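Local coordinates for 4-amino-4-deoxy-L-arabinose transferase or related glycosyltransferases of PMT family (Cupriavidus metallidurans, PDB 5EZM), which probably transfers 4-amino-4-deoxy-L-arabinose from a lipid carrier to lipid A, as a zinc-binding membrane glycosyltransferase of the GT-C fold, at residues 74-79 with 255-260; 82-87 with 514-519; 63-68 with 78-83. All blocks are in the same frame, centred on the assembly; numbering follows the deposited sequence.

Contact 1 (74-79 with 255-260). With MPG ([(Z)-octadec-9-enyl] (2R)-2,3-bis(oxidanyl)propanoate), chain B; MPG ([(Z)-octadec-9-enyl] (2R)-2,3-bis(oxidanyl)propanoate), chain C; MPG ([(Z)-octadec-9-enyl] (2R)-2,3-bis(oxidanyl)propanoate), chain K.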
loop_
_atom_site.group_PDB
_atom_site.type_symbol
_atom_site.label_atom_id
_atom_site.label_comp_id
_atom_site.label_asym_id
_atom_site.label_seq_id
_atom_site.Cartn_x
_atom_site.Cartn_y
_atom_site.Cartn_z
ATOM N N ASP A 74 5.960 -18.453 -14.179
ATOM C CA ASP A 74 6.553 -19.002 -12.963
ATOM C C ASP A 74 5.977 -18.250 -11.770
ATOM O O ASP A 74 6.422 -17.150 -11.440
ATOM C CB ASP A 74 8.073 -18.891 -13.011
ATOM C CG ASP A 74 8.757 -19.728 -11.947
ATOM O OD1 ASP A 74 8.097 -20.115 -10.960
ATOM O OD2 ASP A 74 9.965 -19.998 -12.097
ATOM N N TRP A 75 4.983 -18.847 -11.117
ATOM C CA TRP A 75 4.354 -18.258 -9.944
ATOM C C TRP A 75 5.050 -18.637 -8.644
ATOM O O TRP A 75 4.532 -18.327 -7.567
ATOM C CB TRP A 75 2.881 -18.669 -9.866
ATOM C CG TRP A 75 1.995 -18.028 -10.894
ATOM C CD1 TRP A 75 2.338 -17.654 -12.162
ATOM C CD2 TRP A 75 0.615 -17.675 -10.731
ATOM N NE1 TRP A 75 1.253 -17.097 -12.800
ATOM C CE2 TRP A 75 0.185 -17.099 -11.942
ATOM C CE3 TRP A 75 -0.299 -17.794 -9.678
ATOM C CZ2 TRP A 75 -1.118 -16.645 -12.129
ATOM C CZ3 TRP A 75 -1.591 -17.342 -9.866
ATOM C CH2 TRP A 75 -1.989 -16.775 -11.082
ATOM N N VAL A 76 6.201 -19.300 -8.715
ATOM C CA VAL A 76 6.925 -19.763 -7.537
ATOM C C VAL A 76 8.192 -18.946 -7.303
ATOM O O VAL A 76 8.395 -18.396 -6.220
ATOM C CB VAL A 76 7.253 -21.268 -7.649
ATOM C CG1 VAL A 76 8.023 -21.737 -6.424
ATOM C CG2 VAL A 76 5.978 -22.074 -7.838
ATOM N N THR A 77 9.056 -18.859 -8.311
ATOM C CA THR A 77 10.328 -18.152 -8.194
ATOM C C THR A 77 10.107 -16.697 -8.590
ATOM O O THR A 77 10.082 -16.359 -9.777
ATOM C CB THR A 77 11.392 -18.817 -9.059
ATOM O OG1 THR A 77 11.407 -20.226 -8.791
ATOM C CG2 THR A 77 12.770 -18.237 -8.757
ATOM N N ILE A 78 9.941 -15.833 -7.585
ATOM C CA ILE A 78 9.731 -14.412 -7.831
ATOM C C ILE A 78 10.994 -13.801 -8.427
ATOM O O ILE A 78 12.114 -14.077 -7.976
ATOM C CB ILE A 78 9.331 -13.701 -6.526
ATOM C CG1 ILE A 78 8.046 -14.301 -5.961
ATOM C CG2 ILE A 78 9.159 -12.209 -6.752
ATOM C CD1 ILE A 78 7.694 -13.779 -4.583
ATOM N N ARG A 79 10.821 -12.970 -9.452
ATOM C CA ARG A 79 11.941 -12.317 -10.111
ATOM C C ARG A 79 11.649 -10.840 -10.328
ATOM O O ARG A 79 10.511 -10.452 -10.612
ATOM C CB ARG A 79 12.270 -12.989 -11.448
ATOM C CG ARG A 79 12.911 -14.355 -11.289
ATOM C CD ARG A 79 13.464 -14.882 -12.601
ATOM N NE ARG A 79 14.050 -16.206 -12.429
ATOM C CZ ARG A 79 15.332 -16.423 -12.157
ATOM N NH1 ARG A 79 16.168 -15.399 -12.034
ATOM N NH2 ARG A 79 15.781 -17.661 -12.008
ATOM N N SER A 255 11.637 -23.295 -1.814
ATOM C CA SER A 255 12.816 -23.746 -1.079
ATOM C C SER A 255 13.494 -24.912 -1.785
ATOM O O SER A 255 14.725 -25.018 -1.780
ATOM C CB SER A 255 12.434 -24.139 0.347
ATOM O OG SER A 255 11.962 -23.026 1.083
ATOM N N VAL A 256 12.704 -25.805 -2.387
ATOM C CA VAL A 256 13.266 -26.935 -3.120
ATOM C C VAL A 256 13.925 -26.456 -4.405
ATOM O O VAL A 256 15.084 -26.782 -4.685
ATOM C CB VAL A 256 12.178 -27.984 -3.407
ATOM C CG1 VAL A 256 12.624 -28.923 -4.520
ATOM C CG2 VAL A 256 11.849 -28.767 -2.147
ATOM N N ARG A 257 13.196 -25.674 -5.205
ATOM C CA ARG A 257 13.760 -25.172 -6.454
ATOM C C ARG A 257 14.944 -24.245 -6.207
ATOM O O ARG A 257 15.886 -24.218 -7.007
ATOM C CB ARG A 257 12.681 -24.455 -7.266
ATOM C CG ARG A 257 11.532 -25.351 -7.695
ATOM C CD ARG A 257 10.563 -24.598 -8.589
ATOM N NE ARG A 257 9.388 -25.394 -8.933
ATOM C CZ ARG A 257 8.347 -24.928 -9.616
ATOM N NH1 ARG A 257 8.336 -23.667 -10.030
ATOM N NH2 ARG A 257 7.317 -25.721 -9.884
ATOM N N ASN A 258 14.921 -23.485 -5.111
ATOM C CA ASN A 258 15.990 -22.549 -4.766
ATOM C C ASN A 258 16.433 -22.819 -3.335
ATOM O O ASN A 258 15.855 -22.278 -2.381
ATOM C CB ASN A 258 15.530 -21.105 -4.935
ATOM C CG ASN A 258 14.742 -20.898 -6.206
ATOM O OD1 ASN A 258 15.307 -20.868 -7.302
ATOM N ND2 ASN A 258 13.426 -20.758 -6.071
ATOM N N PRO A 259 17.455 -23.658 -3.148
ATOM C CA PRO A 259 17.893 -23.990 -1.782
ATOM C C PRO A 259 18.300 -22.786 -0.951
ATOM O O PRO A 259 18.221 -22.844 0.283
ATOM C CB PRO A 259 19.078 -24.933 -2.021
ATOM C CG PRO A 259 18.810 -25.536 -3.359
ATOM C CD PRO A 259 18.160 -24.451 -4.167
ATOM N N GLU A 260 18.725 -21.695 -1.581
ATOM C CA GLU A 260 19.162 -20.518 -0.843
ATOM C C GLU A 260 18.005 -19.668 -0.337
ATOM O O GLU A 260 18.249 -18.670 0.352
ATOM C CB GLU A 260 20.088 -19.664 -1.718
ATOM C CG GLU A 260 19.391 -18.905 -2.846
ATOM C CD GLU A 260 19.004 -19.788 -4.023
ATOM O OE1 GLU A 260 19.273 -21.007 -3.980
ATOM O OE2 GLU A 260 18.429 -19.261 -5.001
HETATM C C2 MPG B . 0.694 -21.166 -16.854
HETATM C C3 MPG B . -0.228 -20.613 -15.774
HETATM C C4 MPG B . 0.335 -20.819 -14.377
HETATM C C5 MPG B . -0.764 -20.830 -13.301
HETATM C C6 MPG B . -0.191 -20.861 -11.876
HETATM C C1 MPG B . -0.016 -21.314 -18.204
HETATM C C2 MPG C . -5.780 -17.723 -12.207
HETATM C C3 MPG C . -4.615 -18.173 -13.080
HETATM C C4 MPG C . -4.178 -17.082 -14.045
HETATM C C5 MPG C . -3.424 -17.632 -15.267
HETATM C C6 MPG C . -2.546 -16.564 -15.938
HETATM C C7 MPG C . -1.756 -17.126 -17.134
HETATM C C8 MPG C . -0.359 -16.473 -17.272
HETATM C C9 MPG C . 0.471 -17.081 -18.430
HETATM C C1 MPG C . -6.132 -18.740 -11.118
HETATM C C2 MPG K . 5.818 -21.183 7.368
HETATM C C3 MPG K . 6.119 -22.400 6.499
HETATM C C4 MPG K . 7.595 -22.479 6.138
HETATM C C5 MPG K . 7.966 -23.713 5.297
HETATM C C6 MPG K . 9.492 -23.893 5.205
HETATM C C7 MPG K . 9.932 -24.734 3.990
HETATM C C8 MPG K . 11.470 -24.754 3.825
HETATM C C1 MPG K . 4.389 -21.180 7.919
#
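Thr77 forms the close-packed part of this contact, against Asn258, the first residue beyond the end of helix 236-257. The two side chains cross obliquely. The hydrogen bond from Asn258 ND2 to Thr77 OG1 is weak at 3.4 Å, though almost straight. ND2 also touches the Thr77 methyl, 3.7 Å from Thr77 CG2. It bonds to the Val254 carbonyl as well, and the strongest partner of the Asn258 side chain is Lys84, at OD1.

The other side is loose and more exposed. Here the arm of Arg257, extended from CG to NE, crosses the buried Val76 at about a right angle. Its NH1 lies 3.5 Å from Val76 CB. The tip then reaches the tip of Asp74, where OD1 lies at the guanidinium edge. The salt bridge is long, 3.7 Å from Asp74 OD1 to Arg257 NH1, and the two planes are 57° apart.

Trp75 turns away from the helix end. A lipid-like MPG molecule covers one face of its indole, with C6 3.5 Å from Trp75 CD2. Val76 N to Asp74 OD1 (3.0 Å) closes an Asx turn. Thr77 N donates to the same OD1 at 3.1 Å, the added bond of an Asx motif.

Contact 2 (82-87 with 514-519); sequences ALKYFE and ATVEPQ
Water carries the one hydrogen-bonded link between these segments. The backbone N-H of Lys84 donates a hydrogen bond to a water, 2.6 Å from Lys84 N to the water oxygen. The water in turn donates to Glu517 OE1 at 2.9 Å. The backbone of strand 83-84 is thus joined to the side chain of Glu517, the first residue after helix 511-516.

Charge adds a looser tie. Lys84 is extended beyond CG and crosses the extended Glu517 side chain at about a right angle. The nearer approach is carbon to oxygen, 3.7 Å from Lys84 CE to Glu517 OE2. Lys84 NZ lies 4.5 Å from Glu517 OE2, beyond a salt bridge. Each charge has a stronger partner: Lys84 NZ pairs with Glu260 and also bonds to Asn258 OD1, while Glu517 OE1 pairs with Arg79. The acid probably still feels the positive charge of the lysine.

This is a junction between two parts of the chain. Strand 83-84 is the second strand of a small antiparallel hairpin that follows helix 58-72. Segment 514-519 belongs to the aminoarabinose transferase C-terminal family region. The hairpin side leads on to Glu87, which binds zinc through OE2 together with His268 and His270.

Apolar packing is sparse. Lys84 crosses Val516 at about a right angle, with its CD 4.0 Å from Val516 CG2. That methyl sits between the backbone N and the carbonyl carbon of Val516. Leu83 turns the end of its side chain toward Ala514, and its CD1 stands 4.5 Å from Ala514 CB. On the hairpin side, Lys84 CB lies 4.0 Å above one face of the Phe86 ring, toward the rim. Phe86 also meets Phe261 edge-to-face.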
loop_
_atom_site.group_PDB
_atom_site.type_symbol
_atom_site.label_atom_id
_atom_site.label_comp_id
_atom_site.label_asym_id
_atom_site.label_seq_id
_atom_site.Cartn_x
_atom_site.Cartn_y
_atom_site.Cartn_z
ATOM N N ALA A 82 14.464 -9.917 -14.078
ATOM C CA ALA A 82 15.042 -11.203 -14.448
ATOM C C ALA A 82 15.879 -11.792 -13.320
ATOM O O ALA A 82 16.434 -12.885 -13.465
ATOM C CB ALA A 82 15.879 -11.078 -15.727
ATOM N N LEU A 83 15.960 -11.102 -12.186
ATOM C CA LEU A 83 16.778 -11.542 -11.067
ATOM C C LEU A 83 15.906 -11.979 -9.898
ATOM O O LEU A 83 14.849 -11.396 -9.639
ATOM C CB LEU A 83 17.729 -10.435 -10.607
ATOM C CG LEU A 83 18.721 -9.932 -11.648
ATOM C CD1 LEU A 83 19.499 -8.766 -11.071
ATOM C CD2 LEU A 83 19.651 -11.053 -12.079
ATOM N N LYS A 84 16.369 -13.011 -9.193
ATOM C CA LYS A 84 15.634 -13.540 -8.050
ATOM C C LYS A 84 15.402 -12.451 -7.014
ATOM O O LYS A 84 16.326 -11.722 -6.638
ATOM C CB LYS A 84 16.394 -14.708 -7.421
ATOM C CG LYS A 84 16.500 -15.939 -8.300
ATOM C CD LYS A 84 17.226 -17.057 -7.576
ATOM C CE LYS A 84 17.245 -18.329 -8.403
ATOM N NZ LYS A 84 17.772 -19.491 -7.629
ATOM N N TYR A 85 14.156 -12.340 -6.562
ATOM C CA TYR A 85 13.750 -11.363 -5.554
ATOM C C TYR A 85 13.061 -12.142 -4.441
ATOM O O TYR A 85 11.895 -12.524 -4.573
ATOM C CB TYR A 85 12.834 -10.304 -6.157
ATOM C CG TYR A 85 12.532 -9.142 -5.240
ATOM C CD1 TYR A 85 13.503 -8.193 -4.948
ATOM C CD2 TYR A 85 11.272 -8.985 -4.677
ATOM C CE1 TYR A 85 13.230 -7.122 -4.113
ATOM C CE2 TYR A 85 10.990 -7.917 -3.841
ATOM C CZ TYR A 85 11.973 -6.989 -3.563
ATOM O OH TYR A 85 11.701 -5.923 -2.732
ATOM N N PHE A 86 13.786 -12.389 -3.351
ATOM C CA PHE A 86 13.289 -13.178 -2.231
ATOM C C PHE A 86 13.039 -12.325 -0.991
ATOM O O PHE A 86 13.125 -12.822 0.135
ATOM C CB PHE A 86 14.260 -14.311 -1.903
ATOM C CG PHE A 86 14.381 -15.342 -2.987
ATOM C CD1 PHE A 86 13.371 -15.509 -3.923
ATOM C CD2 PHE A 86 15.506 -16.151 -3.067
ATOM C CE1 PHE A 86 13.481 -16.465 -4.924
ATOM C CE2 PHE A 86 15.623 -17.112 -4.063
ATOM C CZ PHE A 86 14.610 -17.267 -4.994
ATOM N N GLU A 87 12.729 -11.040 -1.174
ATOM C CA GLU A 87 12.479 -10.166 -0.036
ATOM C C GLU A 87 11.008 -10.124 0.375
ATOM O O GLU A 87 10.704 -9.595 1.448
ATOM C CB GLU A 87 12.986 -8.736 -0.326
ATOM C CG GLU A 87 14.391 -8.659 -0.966
ATOM C CD GLU A 87 15.478 -7.989 -0.095
ATOM O OE1 GLU A 87 15.203 -7.539 1.037
ATOM O OE2 GLU A 87 16.640 -7.909 -0.553
ATOM N N ALA A 514 21.782 -10.767 -8.089
ATOM C CA ALA A 514 22.921 -10.584 -8.974
ATOM C C ALA A 514 24.060 -11.536 -8.648
ATOM O O ALA A 514 24.895 -11.803 -9.519
ATOM C CB ALA A 514 23.414 -9.137 -8.907
ATOM N N THR A 515 24.110 -12.064 -7.428
ATOM C CA THR A 515 25.234 -12.894 -7.018
ATOM C C THR A 515 24.970 -14.385 -7.173
ATOM O O THR A 515 25.912 -15.144 -7.427
ATOM C CB THR A 515 25.608 -12.585 -5.565
ATOM O OG1 THR A 515 25.641 -11.164 -5.384
ATOM C CG2 THR A 515 26.975 -13.153 -5.227
ATOM N N VAL A 516 23.716 -14.825 -7.040
ATOM C CA VAL A 516 23.410 -16.243 -7.195
ATOM C C VAL A 516 23.263 -16.642 -8.657
ATOM O O VAL A 516 23.360 -17.834 -8.977
ATOM C CB VAL A 516 22.136 -16.619 -6.420
ATOM C CG1 VAL A 516 22.362 -16.458 -4.925
ATOM C CG2 VAL A 516 20.969 -15.768 -6.882
ATOM N N GLU A 517 23.029 -15.686 -9.550
ATOM C CA GLU A 517 22.975 -15.932 -10.992
ATOM C C GLU A 517 23.822 -14.878 -11.693
ATOM O O GLU A 517 23.298 -13.986 -12.372
ATOM C CB GLU A 517 21.532 -15.919 -11.501
ATOM C CG GLU A 517 20.714 -17.141 -11.086
ATOM C CD GLU A 517 19.275 -17.099 -11.585
ATOM O OE1 GLU A 517 18.724 -15.990 -11.743
ATOM O OE2 GLU A 517 18.696 -18.181 -11.820
ATOM N N PRO A 518 25.150 -14.957 -11.553
ATOM C CA PRO A 518 26.015 -13.889 -12.080
ATOM C C PRO A 518 26.082 -13.828 -13.598
ATOM O O PRO A 518 26.580 -12.829 -14.132
ATOM C CB PRO A 518 27.385 -14.225 -11.481
ATOM C CG PRO A 518 27.344 -15.702 -11.285
ATOM C CD PRO A 518 25.928 -16.030 -10.910
ATOM N N GLN A 519 25.605 -14.849 -14.308
ATOM C CA GLN A 519 25.606 -14.829 -15.765
ATOM C C GLN A 519 24.515 -13.940 -16.349
ATOM O O GLN A 519 24.399 -13.854 -17.576
ATOM C CB GLN A 519 25.460 -16.252 -16.313
ATOM C CG GLN A 519 26.662 -17.142 -16.033
ATOM C CD GLN A 519 26.563 -18.494 -16.714
ATOM O OE1 GLN A 519 25.535 -18.835 -17.298
ATOM N NE2 GLN A 519 27.637 -19.272 -16.641
HETATM O O HOH W 1 18.748 -14.092 -9.564
#

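Contact 3 (63-68 with 78-83); sequences AEISRE and IRYNAL
The Tyr80 ring carries Asn81 ND2 over one face, 3.2 Å above the plane and offset toward the rim. Glu64 comes to its edge, with CB near the ring plane and CG 3.8 Å from Tyr80 CE1. Ile65 CG1 approaches obliquely, 3.4 Å from Tyr80 CD1. The carboxylate of Glu64 is turned 43° from the ring. Arg67 grips it side-on: NE bonds to OE1 and NH1 to OE2. This salt bridge within helix 58-72 fixes the rotation of the Glu64 carboxylate.

Strands 79-80 and 83-84 form a tight β-hairpin. A type I' turn runs from Tyr80 to Leu83, which are a hydrogen-bonded antiparallel pair, N to O in both directions. Helix 58-72 packs against it, and Glu68 takes hold of the turn itself. Its chain is extended beyond CG, so the carboxylate reaches two successive backbone N-H groups. Asn81 N donates to the syn lone pair of Glu68 OE2, in a 2.6 Å bond bent to 139°. Ala82 N donates to Glu68 OE1 at 2.8 Å, nearly straight at 169° but from above the carboxylate plane.

Ile65 packs from the helix onto the strand. Its CG2 meets Ile78 CG2 at 3.6 Å, and the two side chains cross obliquely. Beyond the turn, Tyr80 OH bonds to His491 ND1 and Asn81 OD1 to the backbone N of Leu501.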
loop_
_atom_site.group_PDB
_atom_site.type_symbol
_atom_site.label_atom_id
_atom_site.label_comp_id
_atom_site.label_asym_id
_atom_site.label_seq_id
_atom_site.Cartn_x
_atom_site.Cartn_y
_atom_site.Cartn_z
ATOM N N ALA A 63 4.509 -3.733 -9.621
ATOM C CA ALA A 63 3.889 -3.827 -10.939
ATOM C C ALA A 63 4.789 -4.573 -11.914
ATOM O O ALA A 63 4.307 -5.358 -12.742
ATOM C CB ALA A 63 3.560 -2.435 -11.472
ATOM N N GLU A 64 6.104 -4.358 -11.816
ATOM C CA GLU A 64 7.042 -4.989 -12.740
ATOM C C GLU A 64 7.296 -6.445 -12.379
ATOM O O GLU A 64 7.341 -7.301 -13.267
ATOM C CB GLU A 64 8.362 -4.220 -12.773
ATOM C CG GLU A 64 9.483 -4.952 -13.508
ATOM C CD GLU A 64 9.179 -5.200 -14.983
ATOM O OE1 GLU A 64 8.270 -4.548 -15.537
ATOM O OE2 GLU A 64 9.859 -6.047 -15.596
ATOM N N ILE A 65 7.489 -6.741 -11.092
ATOM C CA ILE A 65 7.586 -8.134 -10.665
ATOM C C ILE A 65 6.372 -8.911 -11.151
ATOM O O ILE A 65 6.491 -9.988 -11.747
ATOM C CB ILE A 65 7.734 -8.219 -9.137
ATOM C CG1 ILE A 65 9.115 -7.720 -8.708
ATOM C CG2 ILE A 65 7.513 -9.641 -8.664
ATOM C CD1 ILE A 65 9.292 -7.607 -7.213
ATOM N N SER A 66 5.181 -8.353 -10.928
ATOM C CA SER A 66 3.970 -9.021 -11.389
ATOM C C SER A 66 3.950 -9.148 -12.906
ATOM O O SER A 66 3.485 -10.160 -13.440
ATOM C CB SER A 66 2.739 -8.274 -10.890
ATOM O OG SER A 66 2.648 -8.370 -9.481
ATOM N N ARG A 67 4.453 -8.138 -13.619
ATOM C CA ARG A 67 4.531 -8.248 -15.072
ATOM C C ARG A 67 5.408 -9.425 -15.486
ATOM O O ARG A 67 5.030 -10.220 -16.353
ATOM C CB ARG A 67 5.063 -6.953 -15.686
ATOM C CG ARG A 67 5.050 -6.968 -17.211
ATOM C CD ARG A 67 5.874 -5.835 -17.805
ATOM N NE ARG A 67 7.308 -6.047 -17.634
ATOM C CZ ARG A 67 8.052 -6.790 -18.445
ATOM N NH1 ARG A 67 9.351 -6.926 -18.218
ATOM N NH2 ARG A 67 7.497 -7.402 -19.482
ATOM N N GLU A 68 6.586 -9.553 -14.870
ATOM C CA GLU A 68 7.506 -10.620 -15.249
ATOM C C GLU A 68 6.928 -11.986 -14.919
ATOM O O GLU A 68 7.076 -12.934 -15.700
ATOM C CB GLU A 68 8.855 -10.419 -14.561
ATOM C CG GLU A 68 9.637 -9.236 -15.109
ATOM C CD GLU A 68 10.919 -8.977 -14.351
ATOM O OE1 GLU A 68 11.618 -9.952 -13.999
ATOM O OE2 GLU A 68 11.223 -7.793 -14.100
ATOM N N ILE A 78 9.941 -15.833 -7.585
ATOM C CA ILE A 78 9.731 -14.412 -7.831
ATOM C C ILE A 78 10.994 -13.801 -8.427
ATOM O O ILE A 78 12.114 -14.077 -7.976
ATOM C CB ILE A 78 9.331 -13.701 -6.526
ATOM C CG1 ILE A 78 8.046 -14.301 -5.961
ATOM C CG2 ILE A 78 9.159 -12.209 -6.752
ATOM C CD1 ILE A 78 7.694 -13.779 -4.583
ATOM N N ARG A 79 10.821 -12.970 -9.452
ATOM C CA ARG A 79 11.941 -12.317 -10.111
ATOM C C ARG A 79 11.649 -10.840 -10.328
ATOM O O ARG A 79 10.511 -10.452 -10.612
ATOM C CB ARG A 79 12.270 -12.989 -11.448
ATOM C CG ARG A 79 12.911 -14.355 -11.289
ATOM C CD ARG A 79 13.464 -14.882 -12.601
ATOM N NE ARG A 79 14.050 -16.206 -12.429
ATOM C CZ ARG A 79 15.332 -16.423 -12.157
ATOM N NH1 ARG A 79 16.168 -15.399 -12.034
ATOM N NH2 ARG A 79 15.781 -17.661 -12.008
ATOM N N TYR A 80 12.687 -10.021 -10.181
ATOM C CA TYR A 80 12.611 -8.580 -10.397
ATOM C C TYR A 80 13.739 -8.214 -11.352
ATOM O O TYR A 80 14.919 -8.327 -10.999
ATOM C CB TYR A 80 12.726 -7.814 -9.075
ATOM C CG TYR A 80 12.458 -6.324 -9.172
ATOM C CD1 TYR A 80 11.588 -5.811 -10.124
ATOM C CD2 TYR A 80 13.085 -5.432 -8.312
ATOM C CE1 TYR A 80 11.339 -4.447 -10.212
ATOM C CE2 TYR A 80 12.849 -4.066 -8.395
ATOM C CZ TYR A 80 11.974 -3.578 -9.347
ATOM O OH TYR A 80 11.735 -2.220 -9.435
ATOM N N ASN A 81 13.371 -7.791 -12.563
ATOM C CA ASN A 81 14.326 -7.543 -13.641
ATOM C C ASN A 81 15.163 -8.793 -13.913
ATOM O O ASN A 81 16.396 -8.753 -13.953
ATOM C CB ASN A 81 15.199 -6.327 -13.331
ATOM C CG ASN A 81 14.383 -5.050 -13.222
ATOM O OD1 ASN A 81 14.078 -4.408 -14.228
ATOM N ND2 ASN A 81 14.013 -4.682 -11.998
ATOM N N ALA A 82 14.464 -9.917 -14.078
ATOM C CA ALA A 82 15.042 -11.203 -14.448
ATOM C C ALA A 82 15.879 -11.792 -13.320
ATOM O O ALA A 82 16.434 -12.885 -13.465
ATOM C CB ALA A 82 15.879 -11.078 -15.727
ATOM N N LEU A 83 15.960 -11.102 -12.186
ATOM C CA LEU A 83 16.778 -11.542 -11.067
ATOM C C LEU A 83 15.906 -11.979 -9.898
ATOM O O LEU A 83 14.849 -11.396 -9.639
ATOM C CB LEU A 83 17.729 -10.435 -10.607
ATOM C CG LEU A 83 18.721 -9.932 -11.648
ATOM C CD1 LEU A 83 19.499 -8.766 -11.071
ATOM C CD2 LEU A 83 19.651 -11.053 -12.079
#

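How the contacts relate
Contacts 1 and 3 are buried, while contact 2 is at the surface. All three involve the chain from 74 to 87. Contact 1 and contact 3 share Ile78 and Arg79; contact 2 and contact 3 share Ala82 and Leu83, and both reach the same two-stranded sheet. Contact 3 has the firmest direct polar links, from a carboxylate to backbone N-H groups. Contact 1 has weak or long polar ties beside bound lipid-like molecules, and contact 2 relies on a water. Two salt bridges tie them together. Arg79, common to contacts 1 and 3, pairs with Glu517 of contact 2. Lys84 of contact 2 pairs with Glu260 of contact 1.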